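Local coordinates for protein putative alpha-galactosidase (Bacteroides fragilis, PDB 4NZJ) that probably hydrolyses terminal, non-reducing alpha-D-galactose residues from alpha-D-galactosides such as galactose oligosaccharides, galactomannans and galactolipids, at residues A[89-92]-A[93-97]; A[21-24]-A[25-29]. All coordinates share one frame; numbering follows the deposited sequence.

How the contacts relate
From the N terminus, contact 2 comes first: 21-24 ends strand 20-23, and the turn that follows leads into strand 28-36, which belongs to the other sheet of the Ig-like domain. Contact 1 lies later, where strand 82-92 ends and the chain departs toward the catalytic barrel. The two are local and sequential, so neither nests within or crosses the other, yet their centres are only about 7 Å apart. Strands 20-23 and 82-92 run parallel side by side in one sheet; the evidence includes probable hydrogen bonds Arg91 N to Ile21 O (2.9 Å) and Val89 O to Ile21 N (3.0 Å). Beyond the strand ends, Gly93 O packs against Tyr24 CD1 at 3.2 Å.

Contact 1: A[89-92]-A[93-97]; sequences VIRI and GDELL
Arg91 runs out extended from the backbone and then bends at chi3 (-57°), while Glu95 sets CG beside its own backbone N and stays extended beyond it; the two chains thereby meet across the open side of the bend whose far end is Gly93. The guanidinium offers NH1 to Glu95 OE1 at 3.1 Å, a salt bridge and hydrogen bond whose N-H...O angle of 144° shows that it is bent. OE1 is approached on its syn side but from out of the carboxylate plane, and the two flat groups are turned 48° apart. The aliphatic part joins in, with Arg91 CD lying 3.5 Å from Glu95 OE1.

This pairing spans the exit from strand 82-92 of the Ig-like domain, where the chain begins its passage to the first barrel strand, 102-105. Closer to the backbone, a water spans the same bend: it donates to Arg91 O at 3.0 Å and accepts from Glu95 N at 3.1 Å. The guanidinium has a second anionic partner, for Arg91 NE forms a salt bridge with Asp70. Further along, Leu96 O and Leu97 O accept hydrogen bonds from Ser313 OG and Trp315 NE1 respectively, joining the linker to the barrel domain.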
ATOM      1  N   VAL A  89      -8.317   3.034 -16.129  1.00 25.96           N
ATOM      2  CA  VAL A  89      -7.438   2.475 -17.147  1.00 26.71           C
ATOM      3  C   VAL A  89      -6.984   1.099 -16.679  1.00 24.67           C
ATOM      4  O   VAL A  89      -6.457   0.954 -15.572  1.00 24.31           O
ATOM      5  CB  VAL A  89      -6.224   3.385 -17.421  1.00 29.47           C
ATOM      6  CG1 VAL A  89      -5.231   2.701 -18.358  1.00 29.73           C
ATOM      7  CG2 VAL A  89      -6.696   4.702 -18.016  1.00 30.27           C
ATOM      8  N   ILE A  90      -7.221   0.090 -17.513  1.00 24.33           N
ATOM      9  CA  ILE A  90      -6.743  -1.262 -17.242  1.00 23.23           C
ATOM     10  C   ILE A  90      -5.586  -1.551 -18.188  1.00 22.84           C
ATOM     11  O   ILE A  90      -5.755  -1.510 -19.402  1.00 25.00           O
ATOM     12  CB  ILE A  90      -7.858  -2.309 -17.436  1.00 24.01           C
ATOM     13  CG1 ILE A  90      -9.000  -2.031 -16.452  1.00 24.64           C
ATOM     14  CG2 ILE A  90      -7.310  -3.720 -17.241  1.00 23.90           C
ATOM     15  CD1 ILE A  90     -10.230  -2.893 -16.652  1.00 25.42           C
ATOM     16  N   ARG A  91      -4.413  -1.831 -17.625  1.00 21.96           N
ATOM     17  CA  ARG A  91      -3.242  -2.155 -18.426  1.00 22.86           C
ATOM     18  C   ARG A  91      -2.965  -3.637 -18.300  1.00 21.99           C
ATOM     19  O   ARG A  91      -2.675  -4.136 -17.206  1.00 21.92           O
ATOM     20  CB  ARG A  91      -2.014  -1.355 -17.982  1.00 23.67           C
ATOM     21  CG  ARG A  91      -0.739  -1.724 -18.749  1.00 24.21           C
ATOM     22  CD  ARG A  91       0.370  -0.719 -18.490  1.00 25.16           C
ATOM     23  NE  ARG A  91      -0.069   0.622 -18.858  1.00 26.02           N
ATOM     24  CZ  ARG A  91       0.412   1.755 -18.350  1.00 27.49           C
ATOM     25  NH1 ARG A  91       1.387   1.742 -17.447  1.00 29.33           N
ATOM     26  NH2 ARG A  91      -0.087   2.916 -18.755  1.00 29.67           N
ATOM     27  N   ILE A  92      -3.079  -4.341 -19.422  1.00 21.36           N
ATOM     28  CA  ILE A  92      -2.734  -5.748 -19.483  1.00 22.09           C
ATOM     29  C   ILE A  92      -1.351  -5.843 -20.111  1.00 22.41           C
ATOM     30  O   ILE A  92      -1.135  -5.389 -21.232  1.00 23.58           O
ATOM     31  CB  ILE A  92      -3.773  -6.554 -20.286  1.00 23.60           C
ATOM     32  CG1 ILE A  92      -5.171  -6.379 -19.670  1.00 22.92           C
ATOM     33  CG2 ILE A  92      -3.389  -8.028 -20.341  1.00 23.59           C
ATOM     34  CD1 ILE A  92      -5.300  -6.815 -18.225  1.00 22.89           C
ATOM     35  N   GLY A  93      -0.413  -6.414 -19.364  1.00 22.27           N
ATOM     36  CA  GLY A  93       0.986  -6.451 -19.778  1.00 23.88           C
ATOM     37  C   GLY A  93       1.825  -7.060 -18.678  1.00 24.73           C
ATOM     38  O   GLY A  93       1.361  -7.936 -17.962  1.00 24.91           O
ATOM     39  N   ASP A  94       3.062  -6.593 -18.528  1.00 25.42           N
ATOM     40  CA  ASP A  94       3.949  -7.166 -17.519  1.00 25.46           C
ATOM     41  C   ASP A  94       4.147  -6.238 -16.320  1.00 23.42           C
ATOM     42  O   ASP A  94       5.127  -6.374 -15.587  1.00 24.21           O
ATOM     43  CB  ASP A  94       5.294  -7.563 -18.147  1.00 28.79           C
ATOM     44  CG  ASP A  94       6.073  -6.381 -18.691  1.00 34.31           C
ATOM     45  OD1 ASP A  94       5.552  -5.244 -18.683  1.00 33.30           O
ATOM     46  OD2 ASP A  94       7.220  -6.599 -19.137  1.00 40.98           O
ATOM     47  N   GLU A  95       3.185  -5.341 -16.098  1.00 22.36           N
ATOM     48  CA  GLU A  95       3.279  -4.320 -15.055  1.00 22.21           C
ATOM     49  C   GLU A  95       2.191  -4.503 -13.996  1.00 21.65           C
ATOM     50  O   GLU A  95       1.010  -4.303 -14.279  1.00 21.88           O
ATOM     51  CB  GLU A  95       3.160  -2.935 -15.692  1.00 23.88           C
ATOM     52  CG  GLU A  95       4.249  -2.632 -16.713  1.00 26.75           C
ATOM     53  CD  GLU A  95       3.897  -1.475 -17.634  1.00 29.12           C
ATOM     54  OE1 GLU A  95       3.572  -0.383 -17.134  1.00 27.71           O
ATOM     55  OE2 GLU A  95       3.943  -1.662 -18.869  1.00 33.39           O
ATOM     56  N   LEU A  96       2.580  -4.894 -12.785  1.00 19.69           N
ATOM     57  CA  LEU A  96       1.652  -4.932 -11.646  1.00 18.84           C
ATOM     58  C   LEU A  96       1.894  -3.731 -10.737  1.00 18.94           C
ATOM     59  O   LEU A  96       2.908  -3.055 -10.868  1.00 20.04           O
ATOM     60  CB  LEU A  96       1.831  -6.225 -10.843  1.00 18.70           C
ATOM     61  CG  LEU A  96       1.726  -7.538 -11.616  1.00 19.93           C
ATOM     62  CD1 LEU A  96       1.796  -8.722 -10.663  1.00 20.66           C
ATOM     63  CD2 LEU A  96       0.448  -7.585 -12.436  1.00 20.76           C
ATOM     64  N   LEU A  97       0.969  -3.473  -9.815  1.00 19.34           N
ATOM     65  CA  LEU A  97       1.072  -2.342  -8.877  1.00 19.19           C
ATOM     66  C   LEU A  97       1.458  -1.032  -9.557  1.00 18.83           C
ATOM     67  O   LEU A  97       2.476  -0.408  -9.226  1.00 18.37           O
ATOM     68  CB  LEU A  97       2.046  -2.657  -7.739  1.00 20.73           C
ATOM     69  CG  LEU A  97       1.705  -3.848  -6.845  1.00 20.73           C
ATOM     70  CD1 LEU A  97       2.662  -3.901  -5.658  1.00 21.00           C
ATOM     71  CD2 LEU A  97       0.249  -3.813  -6.397  1.00 21.98           C
TER
HETATM   72  O   HOH W   1       0.317  -4.610 -16.922  1.00 25.41           O

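Contact 2: A[21-24]-A[25-29]; sequences IGNY and PSTPF
Tyr24 to Thr27 form a type II beta turn, with Pro25 in its polyproline-like conformation (phi -63°) and Ser26 at positive phi (60°). Tyr24 CA and Thr27 CA stand 5.9 Å apart, while Tyr24 O and Thr27 N are separated by 3.6 Å. The chain thus reverses between strand 20-23, at the border of one sheet, and strand 28-36 in the other, a passage between the two sheets of the Ig-like domain.

A side chain reinforces the reversal. Thr27 places OG1 between its backbone N and carbonyl carbon (chi1 69°), and from there the hydroxyl donates to Tyr24 O over 2.9 Å, arriving above the carbonyl plane instead of along a lone pair. Its methyl, Thr27 CG2, rests against Tyr24 CB at 3.8 Å. Next to the Tyr24-Pro25 peptide, Tyr24 CB also packs on Pro25 CD, 3.6 Å away.

Phe29 provides the apolar part. With CG anti to the backbone N, its ring reaches back toward strand 20-23 and meets it with its edge: Asn23 CB lies 3.8 Å from Phe29 CD2, and Ile21 CG2 lies 3.9 Å from Phe29 CZ. The ring also touches Ile90 of strand 82-92. Ile21 is modelled in two conformers, so its share is less certain than that of Asn23.

Ser248, in the loop ahead of barrel strand 250-254, hydrogen-bonds through OG to both Thr27 OG1 and Tyr24 N, and Arg243 makes a cation-pi contact with the Tyr24 ring. The buried Thr27 hydroxyl is therefore held by two partners, one within the turn and one from the barrel, an arrangement that should fix its rotation and couple the turn directly to the catalytic domain.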
ATOM      1  N   ILE A  21      -5.018   0.223 -13.086  1.00 23.56           N
ATOM      2  CA  ILE A  21      -4.763  -1.106 -12.539  0.50 23.42           C
ATOM      3  C   ILE A  21      -4.078  -1.970 -13.600  1.00 23.16           C
ATOM      4  O   ILE A  21      -4.497  -1.979 -14.761  1.00 23.44           O
ATOM      5  CB  ILE A  21      -6.077  -1.765 -12.036  0.50 23.95           C
ATOM      6  CG1 ILE A  21      -5.805  -3.103 -11.332  0.50 24.45           C
ATOM      7  CG2 ILE A  21      -7.067  -1.972 -13.174  0.50 24.98           C
ATOM      8  CD1 ILE A  21      -5.249  -2.964  -9.936  0.50 25.83           C
ATOM      9  N   GLY A  22      -3.031  -2.682 -13.189  1.00 21.79           N
ATOM     10  CA  GLY A  22      -2.272  -3.550 -14.072  1.00 21.09           C
ATOM     11  C   GLY A  22      -2.479  -5.010 -13.728  1.00 21.46           C
ATOM     12  O   GLY A  22      -2.663  -5.367 -12.560  1.00 22.58           O
ATOM     13  N   ASN A  23      -2.452  -5.855 -14.755  1.00 20.19           N
ATOM     14  CA  ASN A  23      -2.557  -7.301 -14.588  1.00 20.93           C
ATOM     15  C   ASN A  23      -1.860  -8.002 -15.757  1.00 19.96           C
ATOM     16  O   ASN A  23      -1.784  -7.447 -16.849  1.00 21.17           O
ATOM     17  CB  ASN A  23      -4.034  -7.708 -14.527  1.00 21.71           C
ATOM     18  CG  ASN A  23      -4.263  -9.016 -13.787  1.00 23.20           C
ATOM     19  OD1 ASN A  23      -4.868  -9.951 -14.321  1.00 27.01           O
ATOM     20  ND2 ASN A  23      -3.802  -9.084 -12.554  1.00 22.36           N
ATOM     21  N   TYR A  24      -1.337  -9.206 -15.527  1.00 20.14           N
ATOM     22  CA  TYR A  24      -0.748  -9.994 -16.612  1.00 20.36           C
ATOM     23  C   TYR A  24      -1.840 -10.578 -17.505  1.00 21.00           C
ATOM     24  O   TYR A  24      -2.920 -10.930 -17.019  1.00 20.84           O
ATOM     25  CB  TYR A  24       0.109 -11.159 -16.095  1.00 21.21           C
ATOM     26  CG  TYR A  24       1.278 -10.816 -15.190  1.00 21.56           C
ATOM     27  CD1 TYR A  24       1.931  -9.592 -15.268  1.00 22.44           C
ATOM     28  CD2 TYR A  24       1.755 -11.753 -14.278  1.00 22.40           C
ATOM     29  CE1 TYR A  24       3.008  -9.300 -14.443  1.00 22.60           C
ATOM     30  CE2 TYR A  24       2.826 -11.471 -13.450  1.00 23.39           C
ATOM     31  CZ  TYR A  24       3.450 -10.244 -13.538  1.00 24.04           C
ATOM     32  OH  TYR A  24       4.514  -9.954 -12.710  1.00 24.48           O
ATOM     33  N   PRO A  25      -1.554 -10.720 -18.811  1.00 22.08           N
ATOM     34  CA  PRO A  25      -2.516 -11.397 -19.685  1.00 23.17           C
ATOM     35  C   PRO A  25      -2.717 -12.858 -19.283  1.00 23.00           C
ATOM     36  O   PRO A  25      -1.801 -13.489 -18.761  1.00 22.90           O
ATOM     37  CB  PRO A  25      -1.871 -11.293 -21.075  1.00 24.06           C
ATOM     38  CG  PRO A  25      -0.425 -11.065 -20.819  1.00 24.15           C
ATOM     39  CD  PRO A  25      -0.343 -10.299 -19.541  1.00 22.97           C
ATOM     40  N   SER A  26      -3.920 -13.381 -19.510  1.00 23.98           N
ATOM     41  CA  SER A  26      -4.229 -14.781 -19.237  1.00 24.59           C
ATOM     42  C   SER A  26      -4.053 -15.191 -17.772  1.00 24.16           C
ATOM     43  O   SER A  26      -3.729 -16.347 -17.478  1.00 26.70           O
ATOM     44  CB  SER A  26      -3.413 -15.695 -20.157  1.00 26.61           C
ATOM     45  OG  SER A  26      -3.695 -15.389 -21.508  1.00 28.05           O
ATOM     46  N   THR A  27      -4.277 -14.244 -16.860  1.00 22.54           N
ATOM     47  CA  THR A  27      -4.340 -14.532 -15.434  1.00 21.15           C
ATOM     48  C   THR A  27      -5.639 -13.965 -14.874  1.00 20.63           C
ATOM     49  O   THR A  27      -6.221 -13.051 -15.468  1.00 21.05           O
ATOM     50  CB  THR A  27      -3.157 -13.926 -14.660  1.00 20.49           C
ATOM     51  OG1 THR A  27      -3.261 -12.498 -14.647  1.00 20.71           O
ATOM     52  CG2 THR A  27      -1.831 -14.354 -15.282  1.00 20.59           C
ATOM     53  N   PRO A  28      -6.118 -14.518 -13.750  1.00 19.95           N
ATOM     54  CA  PRO A  28      -7.340 -13.976 -13.164  1.00 20.30           C
ATOM     55  C   PRO A  28      -7.220 -12.508 -12.784  1.00 20.16           C
ATOM     56  O   PRO A  28      -6.171 -12.065 -12.298  1.00 19.96           O
ATOM     57  CB  PRO A  28      -7.554 -14.852 -11.930  1.00 20.16           C
ATOM     58  CG  PRO A  28      -6.914 -16.153 -12.295  1.00 21.28           C
ATOM     59  CD  PRO A  28      -5.696 -15.756 -13.072  1.00 21.03           C
ATOM     60  N   PHE A  29      -8.304 -11.774 -13.021  1.00 20.55           N
ATOM     61  CA  PHE A  29      -8.392 -10.351 -12.761  1.00 20.92           C
ATOM     62  C   PHE A  29      -9.539 -10.137 -11.781  1.00 21.39           C
ATOM     63  O   PHE A  29     -10.638 -10.646 -11.998  1.00 21.67           O
ATOM     64  CB  PHE A  29      -8.684  -9.618 -14.077  1.00 21.58           C
ATOM     65  CG  PHE A  29      -8.791  -8.125 -13.945  1.00 23.89           C
ATOM     66  CD1 PHE A  29      -9.945  -7.533 -13.438  1.00 24.08           C
ATOM     67  CD2 PHE A  29      -7.760  -7.304 -14.379  1.00 25.97           C
ATOM     68  CE1 PHE A  29     -10.053  -6.159 -13.329  1.00 25.96           C
ATOM     69  CE2 PHE A  29      -7.864  -5.927 -14.278  1.00 27.96           C
ATOM     70  CZ  PHE A  29      -9.013  -5.357 -13.751  1.00 27.22           C
TER